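Local atomic coordinates of cytoplasmic Protein STM1381 (Salmonella enterica subsp. enterica serovar Typhimurium, PDB entry 3SOZ), a protein that is of unknown function but probably belongs to the class I glutamine amidotransferase-like proteins of the glutaminase I clan. Residues G157-N162 / F173-P178; D36-C41 / E233-F238; P177-Y182 / A195-D200. All coordinates share one frame; numbering follows the deposited sequence.

Contact 1 (G157-N162 / F173-P178)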
ATOM      1  N   GLY A 157       5.944  -8.989  22.929  1.00 51.21           N
ATOM      2  CA  GLY A 157       4.956  -8.443  23.823  1.00 52.10           C
ATOM      3  C   GLY A 157       5.579  -7.287  24.545  1.00 53.27           C
ATOM      4  O   GLY A 157       6.772  -7.243  24.726  1.00 53.89           O
ATOM      5  N   CYS A 158       4.775  -6.345  24.972  1.00 54.31           N
ATOM      6  CA  CYS A 158       5.312  -5.226  25.663  1.00 55.52           C
ATOM      7  C   CYS A 158       4.252  -4.757  26.611  1.00 56.56           C
ATOM      8  O   CYS A 158       3.070  -4.786  26.265  1.00 56.65           O
ATOM      9  CB  CYS A 158       5.657  -4.165  24.639  1.00 55.92           C
ATOM     10  SG  CYS A 158       6.121  -2.592  25.298  1.00 56.09           S
ATOM     11  N   LYS A 159       4.670  -4.392  27.830  1.00 57.97           N
ATOM     12  CA  LYS A 159       3.755  -3.855  28.856  1.00 58.61           C
ATOM     13  C   LYS A 159       3.624  -2.343  28.774  1.00 58.91           C
ATOM     14  O   LYS A 159       4.619  -1.602  28.732  1.00 57.85           O
ATOM     15  CB  LYS A 159       4.177  -4.251  30.261  1.00 58.78           C
ATOM     16  CG  LYS A 159       4.228  -5.759  30.484  1.00 62.96           C
ATOM     17  CD  LYS A 159       4.190  -6.157  31.980  1.00 67.01           C
ATOM     18  CE  LYS A 159       4.828  -7.518  32.197  1.00 68.74           C
ATOM     19  NZ  LYS A 159       5.781  -7.459  33.358  1.00 71.34           N
ATOM     20  N   ALA A 160       2.371  -1.901  28.754  1.00 60.05           N
ATOM     21  CA  ALA A 160       2.046  -0.493  28.713  1.00 61.06           C
ATOM     22  C   ALA A 160       2.215   0.064  30.103  1.00 62.44           C
ATOM     23  O   ALA A 160       1.961  -0.637  31.107  1.00 63.09           O
ATOM     24  CB  ALA A 160       0.632  -0.316  28.278  1.00 60.72           C
ATOM     25  N   VAL A 161       2.650   1.314  30.178  1.00 63.36           N
ATOM     26  CA  VAL A 161       2.618   2.037  31.445  1.00 64.40           C
ATOM     27  C   VAL A 161       1.674   3.242  31.402  1.00 64.61           C
ATOM     28  O   VAL A 161       1.732   4.051  30.476  1.00 64.50           O
ATOM     29  CB  VAL A 161       4.039   2.468  31.933  1.00 64.64           C
ATOM     30  CG1 VAL A 161       4.925   1.239  32.214  1.00 63.60           C
ATOM     31  CG2 VAL A 161       4.713   3.452  30.929  1.00 66.57           C
ATOM     32  N   ASN A 162       0.797   3.319  32.408  1.00 65.59           N
ATOM     33  CA  ASN A 162       0.042   4.530  32.773  1.00 65.80           C
ATOM     34  C   ASN A 162       0.862   5.829  32.841  1.00 66.53           C
ATOM     35  O   ASN A 162       2.071   5.847  32.976  1.00 66.45           O
ATOM     36  CB  ASN A 162      -0.645   4.324  34.111  1.00 65.30           C
ATOM     37  CG  ASN A 162      -1.788   3.355  34.038  1.00 64.79           C
ATOM     38  OD1 ASN A 162      -2.328   3.104  32.973  1.00 65.00           O
ATOM     39  ND2 ASN A 162      -2.172   2.798  35.184  1.00 64.67           N
ATOM     40  N   PHE A 173      -5.537   0.026  38.424  1.00 73.12           N
ATOM     41  CA  PHE A 173      -4.354  -0.784  38.071  1.00 72.44           C
ATOM     42  C   PHE A 173      -3.162   0.114  37.789  1.00 72.31           C
ATOM     43  O   PHE A 173      -3.326   1.322  37.512  1.00 72.24           O
ATOM     44  CB  PHE A 173      -4.632  -1.650  36.828  1.00 72.63           C
ATOM     45  CG  PHE A 173      -4.980  -0.844  35.594  1.00 72.09           C
ATOM     46  CD1 PHE A 173      -3.979  -0.199  34.852  1.00 71.37           C
ATOM     47  CD2 PHE A 173      -6.304  -0.715  35.187  1.00 70.94           C
ATOM     48  CE1 PHE A 173      -4.285   0.565  33.747  1.00 69.50           C
ATOM     49  CE2 PHE A 173      -6.612   0.046  34.077  1.00 70.54           C
ATOM     50  CZ  PHE A 173      -5.600   0.683  33.356  1.00 69.61           C
ATOM     51  N   SER A 174      -1.964  -0.471  37.831  1.00 71.74           N
ATOM     52  CA  SER A 174      -0.743   0.277  37.463  1.00 71.34           C
ATOM     53  C   SER A 174       0.117  -0.444  36.433  1.00 70.24           C
ATOM     54  O   SER A 174       0.791   0.203  35.612  1.00 69.52           O
ATOM     55  CB  SER A 174       0.107   0.637  38.699  1.00 71.66           C
ATOM     56  OG  SER A 174       0.704  -0.515  39.277  1.00 72.12           O
ATOM     57  N   GLU A 175       0.090  -1.776  36.513  1.00 69.39           N
ATOM     58  CA  GLU A 175       0.806  -2.657  35.591  1.00 68.75           C
ATOM     59  C   GLU A 175      -0.148  -3.302  34.558  1.00 66.61           C
ATOM     60  O   GLU A 175      -1.219  -3.856  34.898  1.00 66.34           O
ATOM     61  CB  GLU A 175       1.605  -3.700  36.393  1.00 70.06           C
ATOM     62  CG  GLU A 175       1.786  -5.095  35.725  1.00 74.71           C
ATOM     63  CD  GLU A 175       3.112  -5.792  36.088  1.00 79.60           C
ATOM     64  OE1 GLU A 175       4.160  -5.085  36.210  1.00 81.62           O
ATOM     65  OE2 GLU A 175       3.096  -7.047  36.219  1.00 80.05           O
ATOM     66  N   TRP A 176       0.246  -3.193  33.292  1.00 63.74           N
ATOM     67  CA  TRP A 176      -0.540  -3.706  32.160  1.00 60.63           C
ATOM     68  C   TRP A 176      -0.120  -5.116  31.735  1.00 58.24           C
ATOM     69  O   TRP A 176       1.058  -5.487  31.860  1.00 57.77           O
ATOM     70  CB  TRP A 176      -0.348  -2.786  30.971  1.00 60.80           C
ATOM     71  CG  TRP A 176      -1.181  -1.535  30.989  1.00 60.92           C
ATOM     72  CD1 TRP A 176      -0.875  -0.342  31.595  1.00 61.24           C
ATOM     73  CD2 TRP A 176      -2.431  -1.330  30.315  1.00 61.41           C
ATOM     74  NE1 TRP A 176      -1.861   0.585  31.349  1.00 61.29           N
ATOM     75  CE2 TRP A 176      -2.831   0.006  30.569  1.00 61.08           C
ATOM     76  CE3 TRP A 176      -3.253  -2.143  29.508  1.00 60.71           C
ATOM     77  CZ2 TRP A 176      -4.027   0.545  30.048  1.00 60.58           C
ATOM     78  CZ3 TRP A 176      -4.454  -1.608  29.009  1.00 58.55           C
ATOM     79  CH2 TRP A 176      -4.821  -0.279  29.276  1.00 57.93           C
ATOM     80  N   PRO A 177      -1.074  -5.913  31.214  1.00 56.31           N
ATOM     81  CA  PRO A 177      -0.629  -7.186  30.614  1.00 54.77           C
ATOM     82  C   PRO A 177       0.029  -6.893  29.258  1.00 53.65           C
ATOM     83  O   PRO A 177      -0.181  -5.798  28.693  1.00 53.32           O
ATOM     84  CB  PRO A 177      -1.917  -7.980  30.445  1.00 54.50           C
ATOM     85  CG  PRO A 177      -3.058  -7.000  30.808  1.00 55.35           C
ATOM     86  CD  PRO A 177      -2.505  -5.650  30.975  1.00 55.49           C
ATOM     87  N   PRO A 178       0.860  -7.827  28.747  1.00 52.67           N
ATOM     88  CA  PRO A 178       1.524  -7.481  27.489  1.00 52.02           C
ATOM     89  C   PRO A 178       0.549  -7.513  26.292  1.00 51.19           C
ATOM     90  O   PRO A 178      -0.361  -8.328  26.247  1.00 51.05           O
ATOM     91  CB  PRO A 178       2.588  -8.571  27.356  1.00 51.31           C
ATOM     92  CG  PRO A 178       1.973  -9.738  28.056  1.00 51.57           C
ATOM     93  CD  PRO A 178       1.247  -9.176  29.219  1.00 52.12           C
TER

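Contact 2 (D36-C41 / E233-F238)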
ATOM      1  N   ASP A  36     -16.678 -10.942  20.496  1.00 81.12           N
ATOM      2  CA  ASP A  36     -17.714 -11.643  21.284  1.00 82.02           C
ATOM      3  C   ASP A  36     -17.478 -11.542  22.769  1.00 81.68           C
ATOM      4  O   ASP A  36     -18.390 -11.187  23.514  1.00 81.50           O
ATOM      5  CB  ASP A  36     -17.839 -13.108  20.868  1.00 82.61           C
ATOM      6  CG  ASP A  36     -18.188 -13.251  19.398  1.00 84.97           C
ATOM      7  OD1 ASP A  36     -17.390 -12.767  18.548  1.00 85.81           O
ATOM      8  OD2 ASP A  36     -19.273 -13.817  19.105  1.00 87.09           O
ATOM      9  N   TYR A  37     -16.242 -11.823  23.184  1.00 81.26           N
ATOM     10  CA  TYR A  37     -15.873 -11.677  24.578  1.00 80.55           C
ATOM     11  C   TYR A  37     -16.167 -10.262  25.064  1.00 79.84           C
ATOM     12  O   TYR A  37     -16.961 -10.082  25.976  1.00 80.23           O
ATOM     13  CB  TYR A  37     -14.411 -12.053  24.829  1.00 80.64           C
ATOM     14  CG  TYR A  37     -14.113 -12.118  26.312  1.00 81.98           C
ATOM     15  CD1 TYR A  37     -14.774 -13.039  27.140  1.00 82.65           C
ATOM     16  CD2 TYR A  37     -13.200 -11.228  26.898  1.00 82.23           C
ATOM     17  CE1 TYR A  37     -14.524 -13.075  28.517  1.00 83.73           C
ATOM     18  CE2 TYR A  37     -12.936 -11.255  28.259  1.00 82.65           C
ATOM     19  CZ  TYR A  37     -13.599 -12.175  29.067  1.00 84.48           C
ATOM     20  OH  TYR A  37     -13.320 -12.188  30.419  1.00 84.18           O
ATOM     21  N   LEU A  38     -15.556  -9.269  24.427  1.00 78.94           N
ATOM     22  CA  LEU A  38     -15.764  -7.849  24.753  1.00 77.93           C
ATOM     23  C   LEU A  38     -17.229  -7.382  24.796  1.00 77.94           C
ATOM     24  O   LEU A  38     -17.600  -6.532  25.595  1.00 77.57           O
ATOM     25  CB  LEU A  38     -14.974  -6.979  23.778  1.00 77.29           C
ATOM     26  CG  LEU A  38     -15.177  -5.484  23.931  1.00 75.64           C
ATOM     27  CD1 LEU A  38     -14.723  -5.054  25.314  1.00 74.25           C
ATOM     28  CD2 LEU A  38     -14.466  -4.700  22.850  1.00 73.59           C
ATOM     29  N   LEU A  39     -18.053  -7.927  23.924  1.00 78.40           N
ATOM     30  CA  LEU A  39     -19.467  -7.620  23.959  1.00 79.12           C
ATOM     31  C   LEU A  39     -20.170  -8.246  25.163  1.00 79.78           C
ATOM     32  O   LEU A  39     -20.887  -7.551  25.892  1.00 79.70           O
ATOM     33  CB  LEU A  39     -20.135  -8.043  22.665  1.00 78.88           C
ATOM     34  CG  LEU A  39     -20.482  -6.943  21.672  1.00 78.46           C
ATOM     35  CD1 LEU A  39     -19.440  -5.833  21.559  1.00 76.74           C
ATOM     36  CD2 LEU A  39     -20.705  -7.632  20.359  1.00 79.85           C
ATOM     37  N   SER A  40     -19.955  -9.540  25.385  1.00 80.48           N
ATOM     38  CA  SER A  40     -20.468 -10.183  26.593  1.00 81.37           C
ATOM     39  C   SER A  40     -20.030  -9.413  27.840  1.00 81.72           C
ATOM     40  O   SER A  40     -20.764  -9.383  28.822  1.00 82.11           O
ATOM     41  CB  SER A  40     -20.032 -11.651  26.692  1.00 81.69           C
ATOM     42  OG  SER A  40     -18.800 -11.793  27.399  1.00 82.76           O
ATOM     43  N   CYS A  41     -18.848  -8.787  27.777  1.00 81.94           N
ATOM     44  CA  CYS A  41     -18.278  -7.972  28.870  1.00 82.05           C
ATOM     45  C   CYS A  41     -18.939  -6.610  29.078  1.00 82.65           C
ATOM     46  O   CYS A  41     -19.053  -6.122  30.200  1.00 82.46           O
ATOM     47  CB  CYS A  41     -16.794  -7.720  28.606  1.00 81.88           C
ATOM     48  SG  CYS A  41     -15.672  -8.866  29.391  1.00 79.73           S
ATOM     49  N   GLU A 233      -7.643  -9.164  35.117  1.00 71.91           N
ATOM     50  CA  GLU A 233      -8.731  -8.970  36.077  1.00 73.22           C
ATOM     51  C   GLU A 233      -9.487  -7.702  35.689  1.00 72.44           C
ATOM     52  O   GLU A 233     -10.720  -7.662  35.686  1.00 71.75           O
ATOM     53  CB  GLU A 233      -8.217  -8.889  37.517  1.00 74.31           C
ATOM     54  CG  GLU A 233      -9.334  -9.145  38.580  1.00 79.46           C
ATOM     55  CD  GLU A 233      -9.307  -8.126  39.757  1.00 85.53           C
ATOM     56  OE1 GLU A 233     -10.409  -7.789  40.288  1.00 85.82           O
ATOM     57  OE2 GLU A 233      -8.186  -7.663  40.130  1.00 87.05           O
ATOM     58  N   HIS A 234      -8.709  -6.698  35.298  1.00 72.17           N
ATOM     59  CA  HIS A 234      -9.205  -5.363  34.998  1.00 72.07           C
ATOM     60  C   HIS A 234      -9.802  -5.187  33.595  1.00 71.16           C
ATOM     61  O   HIS A 234     -10.231  -4.092  33.232  1.00 71.33           O
ATOM     62  CB  HIS A 234      -8.094  -4.346  35.268  1.00 72.68           C
ATOM     63  CG  HIS A 234      -7.602  -4.356  36.689  1.00 75.97           C
ATOM     64  ND1 HIS A 234      -8.387  -3.958  37.754  1.00 77.93           N
ATOM     65  CD2 HIS A 234      -6.409  -4.732  37.218  1.00 77.14           C
ATOM     66  CE1 HIS A 234      -7.695  -4.086  38.875  1.00 80.31           C
ATOM     67  NE2 HIS A 234      -6.492  -4.550  38.577  1.00 79.13           N
ATOM     68  N   TYR A 235      -9.872  -6.278  32.833  1.00 70.02           N
ATOM     69  CA  TYR A 235     -10.275  -6.213  31.436  1.00 68.52           C
ATOM     70  C   TYR A 235     -11.666  -5.609  31.253  1.00 67.16           C
ATOM     71  O   TYR A 235     -11.784  -4.549  30.646  1.00 66.61           O
ATOM     72  CB  TYR A 235     -10.128  -7.596  30.748  1.00 68.89           C
ATOM     73  CG  TYR A 235     -10.480  -7.620  29.254  1.00 68.52           C
ATOM     74  CD1 TYR A 235      -9.615  -7.085  28.299  1.00 67.45           C
ATOM     75  CD2 TYR A 235     -11.683  -8.183  28.808  1.00 69.10           C
ATOM     76  CE1 TYR A 235      -9.938  -7.102  26.941  1.00 68.65           C
ATOM     77  CE2 TYR A 235     -12.023  -8.193  27.450  1.00 68.71           C
ATOM     78  CZ  TYR A 235     -11.149  -7.661  26.522  1.00 68.70           C
ATOM     79  OH  TYR A 235     -11.486  -7.682  25.189  1.00 65.53           O
ATOM     80  N   ALA A 236     -12.698  -6.259  31.796  1.00 66.09           N
ATOM     81  CA  ALA A 236     -14.098  -5.801  31.637  1.00 65.90           C
ATOM     82  C   ALA A 236     -14.341  -4.354  32.139  1.00 65.84           C
ATOM     83  O   ALA A 236     -14.775  -3.471  31.396  1.00 65.54           O
ATOM     84  CB  ALA A 236     -15.054  -6.776  32.302  1.00 65.36           C
ATOM     85  N   THR A 237     -14.007  -4.116  33.396  1.00 65.82           N
ATOM     86  CA  THR A 237     -14.113  -2.800  33.980  1.00 66.06           C
ATOM     87  C   THR A 237     -13.361  -1.767  33.140  1.00 65.79           C
ATOM     88  O   THR A 237     -13.778  -0.606  33.029  1.00 65.97           O
ATOM     89  CB  THR A 237     -13.562  -2.818  35.435  1.00 66.47           C
ATOM     90  OG1 THR A 237     -14.363  -3.711  36.220  1.00 67.21           O
ATOM     91  CG2 THR A 237     -13.586  -1.422  36.059  1.00 66.07           C
ATOM     92  N   PHE A 238     -12.246  -2.170  32.555  1.00 64.54           N
ATOM     93  CA  PHE A 238     -11.481  -1.193  31.836  1.00 63.98           C
ATOM     94  C   PHE A 238     -12.287  -0.619  30.672  1.00 63.80           C
ATOM     95  O   PHE A 238     -12.207   0.576  30.403  1.00 63.34           O
ATOM     96  CB  PHE A 238     -10.172  -1.769  31.331  1.00 63.81           C
ATOM     97  CG  PHE A 238      -9.567  -0.975  30.233  1.00 62.77           C
ATOM     98  CD1 PHE A 238      -8.823   0.162  30.518  1.00 61.87           C
ATOM     99  CD2 PHE A 238      -9.751  -1.354  28.904  1.00 61.89           C
ATOM    100  CE1 PHE A 238      -8.252   0.912  29.503  1.00 62.34           C
ATOM    101  CE2 PHE A 238      -9.189  -0.600  27.871  1.00 61.79           C
ATOM    102  CZ  PHE A 238      -8.431   0.530  28.169  1.00 61.78           C
TER

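Contact 3 (P177-Y182 / A195-D200)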
ATOM      1  N   PRO A 177      -1.074  -5.913  31.214  1.00 56.31           N
ATOM      2  CA  PRO A 177      -0.629  -7.186  30.614  1.00 54.77           C
ATOM      3  C   PRO A 177       0.029  -6.893  29.258  1.00 53.65           C
ATOM      4  O   PRO A 177      -0.181  -5.798  28.693  1.00 53.32           O
ATOM      5  CB  PRO A 177      -1.917  -7.980  30.445  1.00 54.50           C
ATOM      6  CG  PRO A 177      -3.058  -7.000  30.808  1.00 55.35           C
ATOM      7  CD  PRO A 177      -2.505  -5.650  30.975  1.00 55.49           C
ATOM      8  N   PRO A 178       0.860  -7.827  28.747  1.00 52.67           N
ATOM      9  CA  PRO A 178       1.524  -7.481  27.489  1.00 52.02           C
ATOM     10  C   PRO A 178       0.549  -7.513  26.292  1.00 51.19           C
ATOM     11  O   PRO A 178      -0.361  -8.328  26.247  1.00 51.05           O
ATOM     12  CB  PRO A 178       2.588  -8.571  27.356  1.00 51.31           C
ATOM     13  CG  PRO A 178       1.973  -9.738  28.056  1.00 51.57           C
ATOM     14  CD  PRO A 178       1.247  -9.176  29.219  1.00 52.12           C
ATOM     15  N   LEU A 179       0.743  -6.612  25.341  1.00 50.41           N
ATOM     16  CA  LEU A 179       0.002  -6.652  24.081  1.00 48.96           C
ATOM     17  C   LEU A 179       1.023  -7.002  23.000  1.00 48.43           C
ATOM     18  O   LEU A 179       2.198  -6.680  23.174  1.00 48.42           O
ATOM     19  CB  LEU A 179      -0.665  -5.295  23.815  1.00 48.17           C
ATOM     20  CG  LEU A 179      -1.731  -4.851  24.828  1.00 46.82           C
ATOM     21  CD1 LEU A 179      -1.938  -3.379  24.726  1.00 46.32           C
ATOM     22  CD2 LEU A 179      -3.059  -5.546  24.669  1.00 45.79           C
ATOM     23  N   LEU A 180       0.575  -7.630  21.901  1.00 47.34           N
ATOM     24  CA  LEU A 180       1.458  -8.060  20.822  1.00 46.46           C
ATOM     25  C   LEU A 180       1.623  -7.095  19.631  1.00 46.41           C
ATOM     26  O   LEU A 180       2.372  -7.395  18.669  1.00 46.30           O
ATOM     27  CB  LEU A 180       1.066  -9.439  20.343  1.00 46.45           C
ATOM     28  CG  LEU A 180       1.036 -10.514  21.423  1.00 47.75           C
ATOM     29  CD1 LEU A 180       0.821 -11.873  20.794  1.00 49.18           C
ATOM     30  CD2 LEU A 180       2.357 -10.499  22.109  1.00 48.22           C
ATOM     31  N   GLY A 181       0.961  -5.942  19.693  1.00 45.22           N
ATOM     32  CA  GLY A 181       1.217  -4.896  18.730  1.00 45.38           C
ATOM     33  C   GLY A 181       0.228  -3.760  18.919  1.00 46.22           C
ATOM     34  O   GLY A 181      -0.684  -3.860  19.742  1.00 46.57           O
ATOM     35  N   TYR A 182       0.413  -2.668  18.178  1.00 45.89           N
ATOM     36  CA  TYR A 182      -0.499  -1.551  18.248  1.00 46.30           C
ATOM     37  C   TYR A 182      -0.299  -0.695  17.005  1.00 47.55           C
ATOM     38  O   TYR A 182       0.687  -0.837  16.275  1.00 47.12           O
ATOM     39  CB  TYR A 182      -0.241  -0.685  19.526  1.00 46.56           C
ATOM     40  CG  TYR A 182       1.164  -0.088  19.579  1.00 43.01           C
ATOM     41  CD1 TYR A 182       2.221  -0.827  20.052  1.00 41.84           C
ATOM     42  CD2 TYR A 182       1.430   1.176  19.110  1.00 42.44           C
ATOM     43  CE1 TYR A 182       3.488  -0.340  20.085  1.00 39.12           C
ATOM     44  CE2 TYR A 182       2.730   1.671  19.126  1.00 43.35           C
ATOM     45  CZ  TYR A 182       3.748   0.871  19.615  1.00 41.71           C
ATOM     46  OH  TYR A 182       5.058   1.299  19.656  1.00 45.64           O
ATOM     47  N   ALA A 195      -2.056   6.501  28.956  1.00 60.64           N
ATOM     48  CA  ALA A 195      -1.287   5.237  28.980  1.00 58.83           C
ATOM     49  C   ALA A 195      -0.409   5.230  27.780  1.00 58.38           C
ATOM     50  O   ALA A 195      -0.749   5.815  26.789  1.00 57.69           O
ATOM     51  CB  ALA A 195      -2.186   4.047  28.918  1.00 58.14           C
ATOM     52  N   GLU A 196       0.730   4.564  27.871  1.00 58.99           N
ATOM     53  CA  GLU A 196       1.653   4.475  26.744  1.00 59.59           C
ATOM     54  C   GLU A 196       2.252   3.080  26.577  1.00 58.61           C
ATOM     55  O   GLU A 196       2.329   2.310  27.518  1.00 59.07           O
ATOM     56  CB  GLU A 196       2.752   5.515  26.865  1.00 59.81           C
ATOM     57  CG  GLU A 196       2.298   6.902  26.554  1.00 63.77           C
ATOM     58  CD  GLU A 196       3.466   7.893  26.430  1.00 71.11           C
ATOM     59  OE1 GLU A 196       4.301   7.965  27.361  1.00 71.57           O
ATOM     60  OE2 GLU A 196       3.544   8.605  25.387  1.00 76.07           O
ATOM     61  N   ILE A 197       2.664   2.760  25.365  1.00 57.92           N
ATOM     62  CA  ILE A 197       3.226   1.445  25.068  1.00 57.19           C
ATOM     63  C   ILE A 197       4.449   1.718  24.232  1.00 57.24           C
ATOM     64  O   ILE A 197       4.449   2.684  23.472  1.00 57.38           O
ATOM     65  CB  ILE A 197       2.169   0.529  24.370  1.00 57.40           C
ATOM     66  CG1 ILE A 197       2.682  -0.899  24.208  1.00 56.00           C
ATOM     67  CG2 ILE A 197       1.623   1.181  23.081  1.00 55.77           C
ATOM     68  CD1 ILE A 197       1.612  -1.873  23.968  1.00 51.66           C
ATOM     69  N   ASN A 198       5.520   0.950  24.458  1.00 57.24           N
ATOM     70  CA  ASN A 198       6.766   1.062  23.691  1.00 57.18           C
ATOM     71  C   ASN A 198       7.076   2.512  23.342  1.00 57.83           C
ATOM     72  O   ASN A 198       7.525   2.819  22.240  1.00 58.22           O
ATOM     73  CB  ASN A 198       6.649   0.187  22.430  1.00 57.11           C
ATOM     74  CG  ASN A 198       7.943   0.064  21.647  1.00 56.17           C
ATOM     75  OD1 ASN A 198       8.993  -0.224  22.198  1.00 56.11           O
ATOM     76  ND2 ASN A 198       7.857   0.252  20.338  1.00 55.65           N
ATOM     77  N   GLY A 199       6.796   3.414  24.290  1.00 58.78           N
ATOM     78  CA  GLY A 199       7.113   4.852  24.165  1.00 58.15           C
ATOM     79  C   GLY A 199       6.267   5.582  23.136  1.00 58.94           C
ATOM     80  O   GLY A 199       6.748   6.543  22.512  1.00 59.82           O
ATOM     81  N   ASP A 200       5.017   5.121  22.952  1.00 57.79           N
ATOM     82  CA  ASP A 200       4.070   5.697  22.006  1.00 57.06           C
ATOM     83  C   ASP A 200       2.711   5.712  22.685  1.00 56.56           C
ATOM     84  O   ASP A 200       2.493   4.936  23.616  1.00 56.86           O
ATOM     85  CB  ASP A 200       3.953   4.816  20.755  1.00 57.13           C
ATOM     86  CG  ASP A 200       5.097   4.991  19.797  1.00 58.24           C
ATOM     87  OD1 ASP A 200       5.575   6.139  19.669  1.00 58.16           O
ATOM     88  OD2 ASP A 200       5.513   3.972  19.159  1.00 59.21           O
TER

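Contact 1 (G157-N162 / F173-P178)
With CG anti to the carbonyl carbon in both residues (chi1 -71° in N162, -80° in W176), the torsions bring the amide of N162 and the indole of W176 together across two antiparallel strands, 157-162 and the weakly bonded start of strand 175-187. The strand axes approach to 5.2 Å. W176 NE1 donates to N162 OD1 at 3.0 Å; the oxygen lies close to the indole plane, but the N-H arrives from above the amide carbonyl plane, and the amide and ring planes stand 78° apart. A160 CB sits over one face of the indole, 3.6 Å from the centroid of the five-membered ring, a CH-pi contact. The opposite face meets F173 CE1 near its rim, so the buried indole is sandwiched and tied at its nitrogen. W232 and the helix residues F229 and F238 extend this aromatic cluster. Away from it, the exposed K159 lays its aliphatic chain along the W176 carbonyl and ends in a long salt bridge, NZ to E175 OE2 at 3.9 Å. At the other end of the pairing the strands draw together, and P178 CA makes a C-H...O contact of 3.3 Å with C158 O.

Contact 2 (D36-C41 / E233-F238)
Helix 36-42 and the first turn of helix 235-246, about 190 residues apart in the chain, come closest at C41 and A236, whose CA atoms are 5.5 Å apart; they are two of the helices of an alpha/beta fold whose mixed sheet is parallel in part. No hydrogen bond links the segments; side chains do the joining. Y37 and Y235 both carry CG anti to the backbone N (chi1 -170° and -178°), which sends their rings toward each other tip to tip. The planes are nearly parallel, 21° apart, but slid so far that the rings barely overlap, with centroids 5.4 Å apart; Y235 CE2 comes to the edge of the Y37 ring, 3.3 Å from Y37 CE2. The phenol of Y235 crosses L38 at about a right angle, with OH 3.8 Å from L38 CB, and its hydroxyl is hydrogen-bonded to the carbonyl oxygen of C220. That bond satisfies the polar end of a buried ring whose edge-to-face neighbours are W239 and F229. L38 also reaches F8 of strand 5-10, so the contact lies against the sheet. One turn after Y37, C41 places its sulfur above the rim of the Y37 ring and makes a sulfur-aromatic contact at the edge of the Y235 ring. The same sulfur packs on the neighbouring helix, C41 SG 3.6 Å from A236 CB.

Contact 3 (P177-Y182 / A195-D200)
P177 and P178 lead strand 175-187 past helix 227-230 before L179, the first residue to engage segment 195-200. L179 has CG anti to the carbonyl carbon, and its CD1 meets CD1 of I197 at 3.9 Å, the two side chains crossing at about a right angle. At L180 the chain turns a corner, its side chain going instead to M94 of the second subunit; beyond it G181 and Y182 lie on a different sheet or face. In Y182 CG takes the crowded position between the backbone N and the carbonyl carbon (chi1 61°), which delivers the ring to the hairpin. I197 CG2 lies over the centre of one ring face, 3.7 Å from the centroid, as a CH-pi contact. The buried hydroxyl has two bonds: Y182 OH donates to D200 OD2 at 2.8 Å, on the carboxylate's anti lone pair, and accepts from N198 ND2 at 3.1 Å with a nearly straight N-H (161°). The carboxylate would probably polarise the phenol. I197 to D200 form a type I' turn, closed by D200 N to I197 O at 2.6 Å with I197 N returning a bond to D200 O, so the tyrosine ties down the tip of a tight two-residue beta-hairpin.

How the contacts relate
Contacts 1 and 3 are neighbours in one mixed sheet: both use strand 175-187 and share P177 and P178, while strand 157-162 runs between it and strand 192-197, with probable hydrogen bonds E196 N to V161 O and L179 N to C158 O. Contact 1 is partly buried, with an exposed charged pair and an aromatic cluster; contact 3 is buried and mixes apolar packing with a tyrosine hydroxyl held by two hydrogen bonds. Contact 2, also buried, its centre about 17 Å from that of contact 1, joins helices through rings, a sulfur and aliphatic groups, without a hydrogen bond across it. It still touches contact 1, where F238 and H234 pack on W176 and F173, but not contact 3.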